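Protein of unknown function with a Fic domain (PDB 3CUC) is of unknown function but carries a Fic/DOC family domain within a mainly helical fold. Local coordinates at residues G80-M83 against I84-E87; F36-N39 against S40-E44; S223-K226 against S227-L230; T243-D246 against G247-T251; N29-F32 against K33-N37. All blocks are in the same frame, centred on the assembly; numbering follows the deposited sequence.

Contact 1: residues G80-M83 against I84-E87; sequences GLEM and IKQE
I84 N to G80 O, at 3.0 Å, opens a run of four i-to-i+4 backbone bonds that continues with K85 to L81, Q86 to E82 and E87 to M83, all well aligned, so G80-M83 and I84-E87 are two consecutive turns of one regular alpha helix. The side-chain contacts follow from that spacing. On the polar face E82 and K85, three residues apart, form a salt bridge with OE2 of E82 2.9 Å from NZ of K85. The ammonium comes to the syn side of that oxygen but lies 29° out of the carboxylate plane. Both chains must fold to meet: E82 bends at chi2 (-51°), and K85 bends at chi3 (78°) after laying CG and CD along the carbonyl O of L81. The same lysine is thus apolar in its stem and charged at its tip; CD packs 4.0 Å from CG of L81. On the buried side, CD1 of L81 meets CD1 of I84 at 4.0 Å, branched aliphatic groups that fill space between helices without polar needs. Selenomethionine M83 leans on F99, L103 and T106 of helix 97-107, and E87 pairs with R93. I84 faces L205 and N208 of helix 199-213, while L81 packs against F32, K33 and F36 of helix 22-42, placing this part of helix 68-89 among three other helices.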
loop_
_atom_site.group_PDB
_atom_site.type_symbol
_atom_site.label_atom_id
_atom_site.label_comp_id
_atom_site.label_asym_id
_atom_site.label_seq_id
_atom_site.Cartn_x
_atom_site.Cartn_y
_atom_site.Cartn_z
ATOM N N GLY A 80 5.463 5.329 8.925
ATOM C CA GLY A 80 4.253 4.607 8.553
ATOM C C GLY A 80 4.515 3.150 8.223
ATOM O O GLY A 80 3.771 2.280 8.656
ATOM N N LEU A 81 5.566 2.881 7.450
ATOM C CA LEU A 81 5.927 1.495 7.111
ATOM C C LEU A 81 6.218 0.703 8.386
ATOM O O LEU A 81 5.677 -0.379 8.587
ATOM C CB LEU A 81 7.135 1.441 6.161
ATOM C CG LEU A 81 7.758 0.060 5.884
ATOM C CD1 LEU A 81 6.717 -0.883 5.305
ATOM C CD2 LEU A 81 8.978 0.163 4.958
ATOM N N GLU A 82 7.046 1.263 9.259
ATOM C CA GLU A 82 7.317 0.644 10.555
ATOM C C GLU A 82 6.028 0.342 11.323
ATOM O O GLU A 82 5.895 -0.729 11.915
ATOM C CB GLU A 82 8.260 1.518 11.399
ATOM C CG GLU A 82 9.736 1.356 11.046
ATOM C CD GLU A 82 10.172 -0.104 11.014
ATOM O OE1 GLU A 82 9.796 -0.864 11.937
ATOM O OE2 GLU A 82 10.879 -0.492 10.059
HETATM N N MSE A 83 5.082 1.280 11.290
HETATM C CA MSE A 83 3.794 1.097 11.949
HETATM C C MSE A 83 3.050 -0.112 11.408
HETATM O O MSE A 83 2.592 -0.933 12.188
HETATM C CB MSE A 83 2.915 2.348 11.822
HETATM C CG MSE A 83 3.262 3.441 12.817
HETATM SE SE MSE A 83 2.292 5.048 12.443
HETATM C CE MSE A 83 0.462 4.362 12.512
ATOM N N ILE A 84 2.922 -0.234 10.089
ATOM C CA ILE A 84 2.150 -1.352 9.541
ATOM C C ILE A 84 2.841 -2.689 9.804
ATOM O O ILE A 84 2.165 -3.693 10.007
ATOM C CB ILE A 84 1.807 -1.213 8.033
ATOM C CG1 ILE A 84 3.068 -1.176 7.172
ATOM C CG2 ILE A 84 0.934 0.024 7.789
ATOM C CD1 ILE A 84 2.838 -1.651 5.753
ATOM N N LYS A 85 4.173 -2.700 9.820
ATOM C CA LYS A 85 4.914 -3.918 10.139
ATOM C C LYS A 85 4.544 -4.401 11.541
ATOM O O LYS A 85 4.173 -5.562 11.737
ATOM C CB LYS A 85 6.422 -3.690 10.034
ATOM C CG LYS A 85 6.935 -3.686 8.598
ATOM C CD LYS A 85 8.262 -2.949 8.450
ATOM C CE LYS A 85 9.438 -3.775 8.921
ATOM N NZ LYS A 85 10.709 -3.050 8.697
ATOM N N GLN A 86 4.618 -3.492 12.508
ATOM C CA GLN A 86 4.314 -3.805 13.897
ATOM C C GLN A 86 2.855 -4.204 14.089
ATOM O O GLN A 86 2.556 -5.149 14.822
ATOM C CB GLN A 86 4.636 -2.603 14.775
ATOM C CG GLN A 86 4.462 -2.861 16.244
ATOM C CD GLN A 86 4.997 -1.734 17.079
ATOM O OE1 GLN A 86 4.237 -0.971 17.667
ATOM N NE2 GLN A 86 6.315 -1.608 17.125
ATOM N N GLU A 87 1.953 -3.478 13.435
ATOM C CA GLU A 87 0.531 -3.785 13.517
ATOM C C GLU A 87 0.285 -5.159 12.908
ATOM O O GLU A 87 -0.359 -5.992 13.529
ATOM C CB GLU A 87 -0.316 -2.721 12.808
ATOM C CG GLU A 87 -1.758 -2.618 13.314
ATOM C CD GLU A 87 -1.892 -1.859 14.627
ATOM O OE1 GLU A 87 -0.857 -1.582 15.272
ATOM O OE2 GLU A 87 -3.041 -1.542 15.015
#

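Contact 2: residues F36-N39 against S40-E44; sequences FNYN and SNHLE
The carbonyl O of F36 receives the backbone N-H of S40 at 2.8 Å, and CB of S40 rests against the same oxygen. H42 N to Y38 O and L43 N to N39 O continue the ladder, whereas N41 N to N37 O, at 3.3 Å, is weak. These bonds belong to the last turns of a long alpha helix. Four residues apart, Y38 and H42 lie side by side and point the same way. Their rings are close to parallel, 24° between planes and centroids 4.6 Å apart, but slid so far that they scarcely overlap. What covers the imidazole is the phenol end of the tyrosine: OH of Y38 sits over one face of H42, 3.2 Å from CE1 and displaced toward the rim. The tyrosine reaches there because its CG is trans to the backbone N (chi1 174°), which sends the ring forward along the helix. A planar, polar-tipped pair suits this partly exposed flank. Next to F36, a small residue is in place: CB of S40 approaches CE1 of the ring at 3.9 Å, and the hydroxyl, also trans to its backbone N, is bonded to NE of R204. The asparagines serve buried polar positions, N37 bonding to H77 and N78, and N39 to E35 O and the backbone N of S223. Helix 199-213 lies against F36 and L43, helix 68-89 against N37 and S40, and helix 50-59 against N37 and Y38, where Y50 meets the tyrosine ring edge-to-face.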
loop_
_atom_site.group_PDB
_atom_site.type_symbol
_atom_site.label_atom_id
_atom_site.label_comp_id
_atom_site.label_asym_id
_atom_site.label_seq_id
_atom_site.Cartn_x
_atom_site.Cartn_y
_atom_site.Cartn_z
ATOM N N PHE A 36 10.309 0.958 -1.605
ATOM C CA PHE A 36 8.914 1.201 -1.283
ATOM C C PHE A 36 8.695 2.675 -0.961
ATOM O O PHE A 36 7.817 3.313 -1.541
ATOM C CB PHE A 36 8.452 0.325 -0.119
ATOM C CG PHE A 36 7.011 0.520 0.237
ATOM C CD1 PHE A 36 6.026 0.445 -0.739
ATOM C CD2 PHE A 36 6.632 0.786 1.546
ATOM C CE1 PHE A 36 4.684 0.633 -0.419
ATOM C CE2 PHE A 36 5.286 0.973 1.874
ATOM C CZ PHE A 36 4.315 0.902 0.887
ATOM N N ASN A 37 9.495 3.209 -0.040
ATOM C CA ASN A 37 9.384 4.620 0.337
ATOM C C ASN A 37 9.538 5.535 -0.878
ATOM O O ASN A 37 8.740 6.459 -1.087
ATOM C CB ASN A 37 10.405 4.984 1.424
ATOM C CG ASN A 37 9.983 4.508 2.812
ATOM O OD1 ASN A 37 8.896 4.839 3.286
ATOM N ND2 ASN A 37 10.858 3.755 3.481
ATOM N N TYR A 38 10.549 5.258 -1.694
ATOM C CA TYR A 38 10.790 6.072 -2.869
ATOM C C TYR A 38 9.590 6.023 -3.794
ATOM O O TYR A 38 8.999 7.055 -4.107
ATOM C CB TYR A 38 12.038 5.619 -3.626
ATOM C CG TYR A 38 12.220 6.357 -4.929
ATOM C CD1 TYR A 38 12.862 7.594 -4.971
ATOM C CD2 TYR A 38 11.730 5.831 -6.120
ATOM C CE1 TYR A 38 13.018 8.278 -6.167
ATOM C CE2 TYR A 38 11.878 6.510 -7.321
ATOM C CZ TYR A 38 12.520 7.729 -7.342
ATOM O OH TYR A 38 12.660 8.390 -8.542
ATOM N N ASN A 39 9.227 4.820 -4.222
ATOM C CA ASN A 39 8.194 4.664 -5.234
ATOM C C ASN A 39 6.806 5.097 -4.779
ATOM O O ASN A 39 6.104 5.792 -5.511
ATOM C CB ASN A 39 8.160 3.225 -5.741
ATOM C CG ASN A 39 9.308 2.911 -6.689
ATOM O OD1 ASN A 39 9.289 3.317 -7.849
ATOM N ND2 ASN A 39 10.299 2.166 -6.206
ATOM N N SER A 40 6.407 4.705 -3.575
ATOM C CA SER A 40 5.053 5.000 -3.110
ATOM C C SER A 40 4.852 6.511 -3.018
ATOM O O SER A 40 3.782 7.012 -3.340
ATOM C CB SER A 40 4.760 4.300 -1.772
ATOM O OG SER A 40 3.405 4.443 -1.368
ATOM N N ASN A 41 5.892 7.235 -2.612
ATOM C CA ASN A 41 5.836 8.698 -2.562
ATOM C C ASN A 41 6.017 9.350 -3.934
ATOM O O ASN A 41 5.414 10.381 -4.226
ATOM C CB ASN A 41 6.877 9.246 -1.582
ATOM C CG ASN A 41 6.500 9.009 -0.135
ATOM O OD1 ASN A 41 7.013 8.092 0.502
ATOM N ND2 ASN A 41 5.598 9.835 0.393
ATOM N N HIS A 42 6.842 8.749 -4.780
ATOM C CA HIS A 42 7.050 9.286 -6.120
ATOM C C HIS A 42 5.768 9.218 -6.946
ATOM O O HIS A 42 5.493 10.121 -7.728
ATOM C CB HIS A 42 8.182 8.558 -6.841
ATOM C CG HIS A 42 9.035 9.461 -7.672
ATOM N ND1 HIS A 42 10.098 10.159 -7.146
ATOM C CD2 HIS A 42 8.977 9.792 -8.982
ATOM C CE1 HIS A 42 10.665 10.877 -8.097
ATOM N NE2 HIS A 42 10.006 10.670 -9.223
ATOM N N LEU A 43 4.990 8.151 -6.762
ATOM C CA LEU A 43 3.680 8.008 -7.414
ATOM C C LEU A 43 2.757 9.215 -7.159
ATOM O O LEU A 43 1.919 9.545 -7.992
ATOM C CB LEU A 43 2.981 6.711 -6.952
ATOM C CG LEU A 43 3.391 5.379 -7.596
ATOM C CD1 LEU A 43 3.014 4.217 -6.694
ATOM C CD2 LEU A 43 2.750 5.220 -8.971
ATOM N N GLU A 44 2.916 9.869 -6.011
ATOM C CA GLU A 44 2.064 10.994 -5.635
ATOM C C GLU A 44 2.767 12.343 -5.841
ATOM O O GLU A 44 2.326 13.359 -5.307
ATOM C CB GLU A 44 1.614 10.851 -4.171
ATOM C CG GLU A 44 0.992 9.490 -3.814
ATOM C CD GLU A 44 -0.285 9.180 -4.599
ATOM O OE1 GLU A 44 -0.965 10.130 -5.031
ATOM O OE2 GLU A 44 -0.613 7.985 -4.787
#

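Contact 3: residues S223-K226 against S227-L230; sequences SEDK and SNYL
Backbone bonding links D225 and K226 to the first turn beyond them. Y229 N donates to D225 O at 3.0 Å, and L230 N to K226 O at 2.9 Å. Polar side-chain contact is confined to D225 and N228. The two cross at a slant, carboxylate and amide planes 36° apart, and ND2 of N228 gives a weak bond to OD2 of D225 at 3.3 Å. OD1 instead lies against CB of N228, 3.2 Å away. D225 has CG trans to its own N (chi1 -159°), which swings the carboxylate forward over N228; its OD2 also takes a hydrogen bond with the hydroxyl of Y261 on helix 256-277. D225 occupies the N-cap position of helix 226-240, yet its side chain does not cap. Its negative charge may still be favoured there, near the positive end of the helix dipole. Van der Waals contact is slight: CE of K226 comes 4.3 Å from CD1 of L230, two exposed chains that barely touch, and CB and CG of L230 lie along the carbonyl O of K226. The polar ends of K226 and Y229 are engaged by other parts of the fold. The extended lysine carries NZ to the carbonyl O of L43, while the buried ring of Y229 packs on F258 and Y261, and its hydroxyl bonds with H186 and R204.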
loop_
_atom_site.group_PDB
_atom_site.type_symbol
_atom_site.label_atom_id
_atom_site.label_comp_id
_atom_site.label_asym_id
_atom_site.label_seq_id
_atom_site.Cartn_x
_atom_site.Cartn_y
_atom_site.Cartn_z
ATOM N N SER A 223 6.797 3.465 -9.521
ATOM C CA SER A 223 6.218 4.692 -10.096
ATOM C C SER A 223 6.449 4.815 -11.609
ATOM O O SER A 223 5.708 5.517 -12.295
ATOM C CB SER A 223 6.717 5.954 -9.374
ATOM O OG SER A 223 7.988 6.363 -9.845
ATOM N N GLU A 224 7.462 4.129 -12.132
ATOM C CA GLU A 224 7.635 4.027 -13.583
ATOM C C GLU A 224 6.464 3.317 -14.256
ATOM O O GLU A 224 6.223 3.514 -15.436
ATOM C CB GLU A 224 8.946 3.320 -13.918
ATOM C CG GLU A 224 10.156 4.188 -13.594
ATOM C CD GLU A 224 11.461 3.423 -13.598
ATOM O OE1 GLU A 224 11.608 2.478 -12.784
ATOM O OE2 GLU A 224 12.346 3.784 -14.404
ATOM N N ASP A 225 5.731 2.508 -13.498
ATOM C CA ASP A 225 4.586 1.765 -14.022
ATOM C C ASP A 225 3.243 2.427 -13.655
ATOM O O ASP A 225 2.197 1.764 -13.662
ATOM C CB ASP A 225 4.639 0.324 -13.485
ATOM C CG ASP A 225 3.831 -0.649 -14.323
ATOM O OD1 ASP A 225 3.924 -0.582 -15.569
ATOM O OD2 ASP A 225 3.111 -1.487 -13.738
ATOM N N LYS A 226 3.275 3.727 -13.354
ATOM C CA LYS A 226 2.107 4.447 -12.823
ATOM C C LYS A 226 0.887 4.397 -13.729
ATOM O O LYS A 226 -0.230 4.179 -13.261
ATOM C CB LYS A 226 2.453 5.918 -12.547
ATOM C CG LYS A 226 1.281 6.770 -12.024
ATOM C CD LYS A 226 1.752 8.138 -11.514
ATOM C CE LYS A 226 0.592 8.954 -10.952
ATOM N NZ LYS A 226 0.999 10.327 -10.546
ATOM N N SER A 227 1.094 4.624 -15.019
ATOM C CA SER A 227 -0.024 4.662 -15.954
ATOM C C SER A 227 -0.681 3.284 -16.054
ATOM O O SER A 227 -1.901 3.175 -16.107
ATOM C CB SER A 227 0.434 5.149 -17.327
ATOM O OG SER A 227 1.284 4.193 -17.932
ATOM N N ASN A 228 0.139 2.238 -16.060
ATOM C CA ASN A 228 -0.359 0.867 -16.080
ATOM C C ASN A 228 -1.185 0.548 -14.828
ATOM O O ASN A 228 -2.245 -0.070 -14.898
ATOM C CB ASN A 228 0.818 -0.097 -16.174
ATOM C CG ASN A 228 0.392 -1.484 -16.552
ATOM O OD1 ASN A 228 -0.088 -1.704 -17.657
ATOM N ND2 ASN A 228 0.568 -2.437 -15.637
ATOM N N TYR A 229 -0.663 0.978 -13.684
ATOM C CA TYR A 229 -1.311 0.833 -12.380
ATOM C C TYR A 229 -2.677 1.531 -12.372
ATOM O O TYR A 229 -3.690 0.930 -12.008
ATOM C CB TYR A 229 -0.350 1.411 -11.328
ATOM C CG TYR A 229 -0.839 1.561 -9.905
ATOM C CD1 TYR A 229 -1.593 0.571 -9.284
ATOM C CD2 TYR A 229 -0.475 2.679 -9.153
ATOM C CE1 TYR A 229 -2.007 0.711 -7.960
ATOM C CE2 TYR A 229 -0.882 2.829 -7.840
ATOM C CZ TYR A 229 -1.647 1.837 -7.250
ATOM O OH TYR A 229 -2.059 1.958 -5.950
ATOM N N LEU A 230 -2.699 2.788 -12.805
ATOM C CA LEU A 230 -3.953 3.543 -12.942
ATOM C C LEU A 230 -4.900 2.912 -13.972
ATOM O O LEU A 230 -6.119 2.894 -13.774
ATOM C CB LEU A 230 -3.677 5.004 -13.333
ATOM C CG LEU A 230 -3.196 5.948 -12.222
ATOM C CD1 LEU A 230 -2.875 7.327 -12.802
ATOM C CD2 LEU A 230 -4.233 6.050 -11.112
#

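Contact 4: residues T243-D246 against G247-T251; sequences TPSD and GANAT
A capping box starts the short helix 244-248, and N249, the first residue to leave helical backbone angles, ends it with a weak bond from its N to S245 O. At the start, OG1 of T243, the N-cap residue, accepts from D246 N at 3.1 Å with a fairly straight N-H (162°). The return bond, T243 N to OD2 of D246, is longer, 3.4 Å, and weak. D246 has CG trans to its carbonyl carbon (chi1 -61°), which turns the carboxylate back toward T243. Threonine and aspartate fit these places because their short polar groups can satisfy amides that no earlier turn supplies with acceptors, and P244 fits the first position of the helix because its nitrogen has no hydrogen to offer there.

Such a box is a classical N-terminal signature of alpha helices, and here the helix it begins lasts little more than a turn. G247 N bonds weakly to T243 O, and A248 N bonds to P244 O at 3.2 Å. Glycine and alanine are compact at this point, with G247 buried and CB of A248 resting 3.6 Å from P244 O. The N of N249 also makes a weak bond to D246 O. Its side-chain amide lies near S245 O as well, but so close in the model that its exact placing is doubtful. A250 N then bonds to G247 O, A250 O receives NH2 of R188, and T251 N bonds to OD2 of D254.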
loop_
_atom_site.group_PDB
_atom_site.type_symbol
_atom_site.label_atom_id
_atom_site.label_comp_id
_atom_site.label_asym_id
_atom_site.label_seq_id
_atom_site.Cartn_x
_atom_site.Cartn_y
_atom_site.Cartn_z
ATOM N N THR A 243 -20.626 4.555 -9.178
ATOM C CA THR A 243 -21.069 5.227 -7.944
ATOM C C THR A 243 -20.132 4.874 -6.792
ATOM O O THR A 243 -19.500 3.816 -6.812
ATOM C CB THR A 243 -22.526 4.842 -7.523
ATOM O OG1 THR A 243 -22.514 3.623 -6.769
ATOM C CG2 THR A 243 -23.453 4.699 -8.732
ATOM N N PRO A 244 -20.043 5.751 -5.777
ATOM C CA PRO A 244 -19.215 5.440 -4.608
ATOM C C PRO A 244 -19.647 4.175 -3.857
ATOM O O PRO A 244 -18.810 3.526 -3.231
ATOM C CB PRO A 244 -19.369 6.680 -3.716
ATOM C CG PRO A 244 -20.589 7.373 -4.205
ATOM C CD PRO A 244 -20.679 7.075 -5.663
ATOM N N SER A 245 -20.933 3.828 -3.919
ATOM C CA SER A 245 -21.421 2.593 -3.297
ATOM C C SER A 245 -20.878 1.357 -4.018
ATOM O O SER A 245 -20.447 0.397 -3.385
ATOM C CB SER A 245 -22.947 2.556 -3.302
ATOM O OG SER A 245 -23.415 1.345 -2.738
ATOM N N ASP A 246 -20.897 1.404 -5.345
ATOM C CA ASP A 246 -20.435 0.296 -6.178
ATOM C C ASP A 246 -18.959 -0.044 -5.927
ATOM O O ASP A 246 -18.594 -1.222 -5.902
ATOM C CB ASP A 246 -20.651 0.629 -7.661
ATOM C CG ASP A 246 -22.124 0.860 -8.014
ATOM O OD1 ASP A 246 -23.001 0.252 -7.366
ATOM O OD2 ASP A 246 -22.405 1.655 -8.943
ATOM N N GLY A 247 -18.126 0.987 -5.746
ATOM C CA GLY A 247 -16.701 0.819 -5.425
ATOM C C GLY A 247 -16.509 0.177 -4.066
ATOM O O GLY A 247 -15.765 -0.792 -3.937
ATOM N N ALA A 248 -17.199 0.711 -3.059
ATOM C CA ALA A 248 -17.137 0.188 -1.688
ATOM C C ALA A 248 -17.560 -1.282 -1.588
ATOM O O ALA A 248 -17.101 -2.002 -0.698
ATOM C CB ALA A 248 -17.989 1.044 -0.756
ATOM N N ASN A 249 -18.419 -1.725 -2.507
ATOM C CA ASN A 249 -18.910 -3.105 -2.516
ATOM C C ASN A 249 -18.384 -3.944 -3.684
ATOM O O ASN A 249 -18.955 -4.992 -4.006
ATOM C CB ASN A 249 -20.436 -3.095 -2.535
ATOM C CG ASN A 249 -21.023 -2.326 -1.369
ATOM O OD1 ASN A 249 -21.081 -2.823 -0.244
ATOM N ND2 ASN A 249 -21.461 -1.101 -1.630
ATOM N N ALA A 250 -17.293 -3.494 -4.306
ATOM C CA ALA A 250 -16.701 -4.207 -5.439
ATOM C C ALA A 250 -16.334 -5.634 -5.037
ATOM O O ALA A 250 -15.709 -5.850 -3.995
ATOM C CB ALA A 250 -15.473 -3.471 -5.945
ATOM N N THR A 251 -16.727 -6.602 -5.863
ATOM C CA THR A 251 -16.469 -8.015 -5.583
ATOM C C THR A 251 -15.099 -8.412 -6.107
ATOM O O THR A 251 -14.483 -7.682 -6.887
ATOM C CB THR A 251 -17.507 -8.927 -6.246
ATOM O OG1 THR A 251 -17.300 -8.934 -7.666
ATOM C CG2 THR A 251 -18.918 -8.459 -5.919
#

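Contact 5: residues N29-F32 against K33-N37; sequences NDKF and KLEFN
This is an i-to-i+4 contact between successive turns of helix 22-42, with one aromatic flank and one charged flank. Four regular backbone bonds, among them F36 N to F32 O at 2.8 Å, carry N29-F32 into K33-N37. On the buried flank F32 and F36 point the same way. Their ring planes are only 12° apart, but the centroids are separated by 5.3 Å and overlap is slight. The real cover is a CH-pi contact: CB of F36 lies over one face of the F32 ring, 3.9 Å from its centroid, with CZ of F32 3.7 Å from that carbon. F32 has CG trans to its N (chi1 171°), sending the ring forward along the helix until CB of F36 lies over its face. Large flat side chains suit this flank, where M218, V220 and N208 also touch F32. On the other flank K31 and E35 cross, NZ to OE2 at 3.9 Å, a long salt bridge; CE of the lysine is equally close to the carboxylate. E35 has a further partner in R268 through OE1. Helix 22-42 is thus packed on several sides within a mainly helical fold, its i-to-i+4 aromatic and charged pairs on separate flanks.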
loop_
_atom_site.group_PDB
_atom_site.type_symbol
_atom_site.label_atom_id
_atom_site.label_comp_id
_atom_site.label_asym_id
_atom_site.label_seq_id
_atom_site.Cartn_x
_atom_site.Cartn_y
_atom_site.Cartn_z
ATOM N N ASN A 29 15.435 -6.455 3.482
ATOM C CA ASN A 29 14.679 -5.386 4.146
ATOM C C ASN A 29 15.172 -3.996 3.797
ATOM O O ASN A 29 14.366 -3.106 3.559
ATOM C CB ASN A 29 14.685 -5.556 5.664
ATOM C CG ASN A 29 13.817 -6.699 6.120
ATOM O OD1 ASN A 29 12.755 -6.964 5.546
ATOM N ND2 ASN A 29 14.262 -7.395 7.156
ATOM N N ASP A 30 16.487 -3.809 3.765
ATOM C CA ASP A 30 17.059 -2.513 3.399
ATOM C C ASP A 30 16.615 -2.097 1.996
ATOM O O ASP A 30 16.104 -0.993 1.810
ATOM C CB ASP A 30 18.589 -2.535 3.486
ATOM C CG ASP A 30 19.107 -2.478 4.926
ATOM O OD1 ASP A 30 18.330 -2.197 5.863
ATOM O OD2 ASP A 30 20.314 -2.711 5.125
ATOM N N LYS A 31 16.774 -2.991 1.020
ATOM C CA LYS A 31 16.365 -2.694 -0.349
ATOM C C LYS A 31 14.876 -2.372 -0.431
ATOM O O LYS A 31 14.480 -1.436 -1.131
ATOM C CB LYS A 31 16.683 -3.843 -1.310
ATOM C CG LYS A 31 16.710 -3.381 -2.777
ATOM C CD LYS A 31 16.463 -4.511 -3.780
ATOM C CE LYS A 31 16.391 -3.976 -5.227
ATOM N NZ LYS A 31 17.638 -3.264 -5.648
ATOM N N PHE A 32 14.048 -3.138 0.274
ATOM C CA PHE A 32 12.612 -2.913 0.210
ATOM C C PHE A 32 12.220 -1.550 0.797
ATOM O O PHE A 32 11.456 -0.798 0.181
ATOM C CB PHE A 32 11.830 -4.023 0.908
ATOM C CG PHE A 32 10.381 -3.704 1.045
ATOM C CD1 PHE A 32 9.521 -3.881 -0.020
ATOM C CD2 PHE A 32 9.892 -3.152 2.214
ATOM C CE1 PHE A 32 8.190 -3.556 0.091
ATOM C CE2 PHE A 32 8.564 -2.817 2.334
ATOM C CZ PHE A 32 7.710 -3.016 1.272
ATOM N N LYS A 33 12.736 -1.244 1.984
ATOM C CA LYS A 33 12.469 0.038 2.650
ATOM C C LYS A 33 12.764 1.203 1.711
ATOM O O LYS A 33 11.998 2.168 1.597
ATOM C CB LYS A 33 13.339 0.182 3.904
ATOM C CG LYS A 33 12.892 1.289 4.851
ATOM C CD LYS A 33 13.689 1.279 6.160
ATOM C CE LYS A 33 15.085 1.879 5.971
ATOM N NZ LYS A 33 15.800 2.068 7.264
ATOM N N LEU A 34 13.893 1.083 1.037
ATOM C CA LEU A 34 14.343 2.093 0.114
ATOM C C LEU A 34 13.347 2.237 -1.041
ATOM O O LEU A 34 12.793 3.314 -1.290
ATOM C CB LEU A 34 15.714 1.683 -0.429
ATOM C CG LEU A 34 16.716 2.786 -0.718
ATOM C CD1 LEU A 34 16.078 3.908 -1.543
ATOM C CD2 LEU A 34 17.289 3.284 0.614
ATOM N N GLU A 35 13.103 1.127 -1.729
ATOM C CA GLU A 35 12.319 1.153 -2.954
ATOM C C GLU A 35 10.846 1.449 -2.719
ATOM O O GLU A 35 10.208 2.115 -3.538
ATOM C CB GLU A 35 12.477 -0.167 -3.706
ATOM C CG GLU A 35 13.904 -0.381 -4.206
ATOM C CD GLU A 35 13.966 -0.970 -5.603
ATOM O OE1 GLU A 35 13.122 -1.836 -5.930
ATOM O OE2 GLU A 35 14.860 -0.555 -6.376
ATOM N N PHE A 36 10.309 0.958 -1.605
ATOM C CA PHE A 36 8.914 1.201 -1.283
ATOM C C PHE A 36 8.695 2.675 -0.961
ATOM O O PHE A 36 7.817 3.313 -1.541
ATOM C CB PHE A 36 8.452 0.325 -0.119
ATOM C CG PHE A 36 7.011 0.520 0.237
ATOM C CD1 PHE A 36 6.026 0.445 -0.739
ATOM C CD2 PHE A 36 6.632 0.786 1.546
ATOM C CE1 PHE A 36 4.684 0.633 -0.419
ATOM C CE2 PHE A 36 5.286 0.973 1.874
ATOM C CZ PHE A 36 4.315 0.902 0.887
ATOM N N ASN A 37 9.495 3.209 -0.040
ATOM C CA ASN A 37 9.384 4.620 0.337
ATOM C C ASN A 37 9.538 5.535 -0.878
ATOM O O ASN A 37 8.740 6.459 -1.087
ATOM C CB ASN A 37 10.405 4.984 1.424
ATOM C CG ASN A 37 9.983 4.508 2.812
ATOM O OD1 ASN A 37 8.896 4.839 3.286
ATOM N ND2 ASN A 37 10.858 3.755 3.481
#

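All five are local contacts, but their surroundings differ. Contacts 2 and 5 are successive portions of helix 22-42, sharing F36 and N37, and contact 1 on helix 68-89 packs on contact 5 through L81, which also meets the shared F36. Contact 2 is the most buried, and its buried asparagines and serine bond to neighbouring parts of the chain; contacts 1 and 5 pair an apolar flank with a charged one, the salt bridge being close in 80-87 and long in 29-37. Contact 3 lies at the surface where a helix starts, yet touches contact 2 through hydrogen bonds. Contact 4 stands apart, its centre about 32 Å from that of contact 5, and is marked by helix capping.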